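Local coordinates for uncharacterized protein (Photobacterium profundum, PDB 3R87) that is a thioesterase of the 4-hydroxybenzoyl-CoA thioesterase family, a hydrolase that splits thioesters, at the interface of chains A and B. Numbering follows the deposited sequence. Chains: chain A/B, Putative uncharacterized protein.

The interface of chains A and B. Residues chain A 15, 18-20, 22, 72; chain B 18-21.
The imidazole of B:His20 reaches across to A:Tyr15 and A:Phe72, tip first. Residues 18-22 form the TDxxG motif of the 4-hydroxybenzoyl-CoA thioesterase family, a hot-dog fold. By family analogy, residue 19 is the likely catalytic aspartate. B:His20 CE1 sits over the centre of the A:Tyr15 ring and lies 3.5 Å from A:Tyr15 CE2. The two side chains cross at about a right angle. B:His20 CE1 also stands over a face of A:Phe72, offset toward the rim, 3.4 Å from A:Phe72 CG. A:Phe72 CB in turn lies above a face of the imidazole. CG of A:Phe72 is anti to its backbone N (chi1 175°), which turns the ring toward the histidine tip.

B:Asp19 comes to A:Tyr15 at the ring edge. B:Asp19 CG lies in the ring plane, 3.6 Å from A:Tyr15 CD2, and the carboxylate stands 82° to the ring. Two donors of B:Ser21 hold OD1. The hydroxyl B:Ser21 OG bonds at 2.6 Å to the syn lone pair of B:Asp19 OD1. The backbone N arrives on the anti side, somewhat out of plane. Together they fix the turn of the carboxylate.

Farther out, the hydroxyl OG1 of A:Thr18 meets the edge of the B:His20 ring in plane. A:Thr18 OG1 and B:His20 ND1 share a 2.8 Å hydrogen bond in which either may be the donor. The backbone N of B:His20 donates to A:Thr18 OG1 at 3.1 Å. One threonine oxygen thus grips both ring and main chain. B:His20 CG lies between its own N and carbonyl carbon (chi1 66°), bringing ND1 round to that oxygen. The twofold twin joins A:His20 to B:Thr18.

At the rim, waters 1 and 2 each bridge the carbonyl oxygens of A:Thr18 and B:Thr18. Water 1 also binds A:Tyr15 O, 2.9 Å away. The two chains are copies in a tetrameric assembly, but the coordinates alone do not prove this pairing in solution.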
loop_
_atom_site.group_PDB
_atom_site.type_symbol
_atom_site.label_atom_id
_atom_site.label_comp_id
_atom_site.label_asym_id
_atom_site.label_seq_id
_atom_site.Cartn_x
_atom_site.Cartn_y
_atom_site.Cartn_z
ATOM N N TYR A 15 -0.358 -10.491 5.197
ATOM C CA TYR A 15 -0.993 -9.496 6.045
ATOM C C TYR A 15 -1.156 -8.142 5.345
ATOM O O TYR A 15 -2.122 -7.429 5.609
ATOM C CB TYR A 15 -0.182 -9.286 7.341
ATOM C CG TYR A 15 -0.571 -10.225 8.464
ATOM C CD1 TYR A 15 -0.128 -11.501 8.547
ATOM C CD2 TYR A 15 -1.393 -9.768 9.459
ATOM C CE1 TYR A 15 -0.523 -12.349 9.634
ATOM C CE2 TYR A 15 -1.776 -10.591 10.543
ATOM C CZ TYR A 15 -1.378 -11.873 10.547
ATOM O OH TYR A 15 -1.728 -12.724 11.600
ATOM N N THR A 18 -4.792 -7.903 3.417
ATOM C CA THR A 18 -6.096 -8.012 4.053
ATOM C C THR A 18 -6.441 -6.722 4.797
ATOM O O THR A 18 -5.555 -5.905 5.107
ATOM C CB THR A 18 -6.168 -9.189 4.983
ATOM O OG1 THR A 18 -5.182 -8.982 6.014
ATOM C CG2 THR A 18 -5.915 -10.513 4.235
ATOM N N ASP A 19 -7.711 -6.565 5.103
ATOM C CA ASP A 19 -8.179 -5.515 6.033
ATOM C C ASP A 19 -8.872 -6.160 7.210
ATOM O O ASP A 19 -9.007 -7.379 7.306
ATOM C CB ASP A 19 -8.998 -4.449 5.293
ATOM C CG ASP A 19 -10.277 -4.985 4.741
ATOM O OD1 ASP A 19 -10.950 -5.784 5.437
ATOM O OD2 ASP A 19 -10.642 -4.618 3.605
ATOM N N HIS A 20 -9.325 -5.315 8.163
ATOM C CA HIS A 20 -9.889 -5.830 9.389
ATOM C C HIS A 20 -11.212 -6.561 9.187
ATOM O O HIS A 20 -11.677 -7.214 10.129
ATOM C CB HIS A 20 -10.058 -4.699 10.442
ATOM C CG HIS A 20 -11.045 -3.677 10.060
ATOM N ND1 HIS A 20 -10.674 -2.575 9.333
ATOM C CD2 HIS A 20 -12.383 -3.600 10.323
ATOM C CE1 HIS A 20 -11.755 -1.850 9.150
ATOM N NE2 HIS A 20 -12.810 -2.428 9.718
ATOM N N GLY A 22 -11.380 -9.079 7.317
ATOM C CA GLY A 22 -10.983 -10.462 7.158
ATOM C C GLY A 22 -10.806 -10.916 5.754
ATOM O O GLY A 22 -10.649 -12.132 5.535
ATOM N N PHE A 72 -6.658 -14.534 3.764
ATOM C CA PHE A 72 -5.261 -14.675 4.154
ATOM C C PHE A 72 -4.725 -16.059 3.867
ATOM O O PHE A 72 -5.389 -17.073 4.170
ATOM C CB PHE A 72 -5.134 -14.376 5.653
ATOM C CG PHE A 72 -3.752 -14.606 6.174
ATOM C CD1 PHE A 72 -2.672 -13.861 5.742
ATOM C CD2 PHE A 72 -3.540 -15.585 7.138
ATOM C CE1 PHE A 72 -1.382 -14.095 6.219
ATOM C CE2 PHE A 72 -2.230 -15.810 7.608
ATOM C CZ PHE A 72 -1.184 -15.079 7.168
ATOM N N THR B 18 -5.611 -1.154 8.017
ATOM C CA THR B 18 -5.721 -2.277 8.936
ATOM C C THR B 18 -5.404 -3.591 8.222
ATOM O O THR B 18 -5.442 -3.670 6.980
ATOM C CB THR B 18 -7.078 -2.344 9.577
ATOM O OG1 THR B 18 -8.042 -2.532 8.522
ATOM C CG2 THR B 18 -7.384 -1.066 10.382
ATOM N N ASP B 19 -5.124 -4.610 9.005
ATOM C CA ASP B 19 -5.045 -5.999 8.501
ATOM C C ASP B 19 -6.069 -6.849 9.214
ATOM O O ASP B 19 -6.813 -6.395 10.082
ATOM C CB ASP B 19 -3.604 -6.523 8.558
ATOM C CG ASP B 19 -3.092 -6.655 9.954
ATOM O OD1 ASP B 19 -3.859 -7.109 10.840
ATOM O OD2 ASP B 19 -1.916 -6.316 10.198
ATOM N N HIS B 20 -6.133 -8.143 8.827
ATOM C CA HIS B 20 -7.159 -9.014 9.350
ATOM C C HIS B 20 -7.009 -9.302 10.840
ATOM O O HIS B 20 -7.938 -9.864 11.431
ATOM C CB HIS B 20 -7.221 -10.345 8.551
ATOM C CG HIS B 20 -6.016 -11.178 8.693
ATOM N ND1 HIS B 20 -4.952 -11.030 7.842
ATOM C CD2 HIS B 20 -5.730 -12.171 9.586
ATOM C CE1 HIS B 20 -4.038 -11.901 8.209
ATOM N NE2 HIS B 20 -4.454 -12.604 9.258
ATOM N N SER B 21 -5.895 -8.945 11.451
ATOM C CA SER B 21 -5.772 -9.063 12.889
ATOM C C SER B 21 -6.541 -7.990 13.643
ATOM O O SER B 21 -6.653 -8.056 14.862
ATOM C CB SER B 21 -4.361 -9.075 13.341
ATOM O OG SER B 21 -3.753 -7.799 13.357
HETATM O O HOH W 1 -2.983 -4.625 5.681
HETATM O O HOH W 2 -5.954 -3.157 4.142
#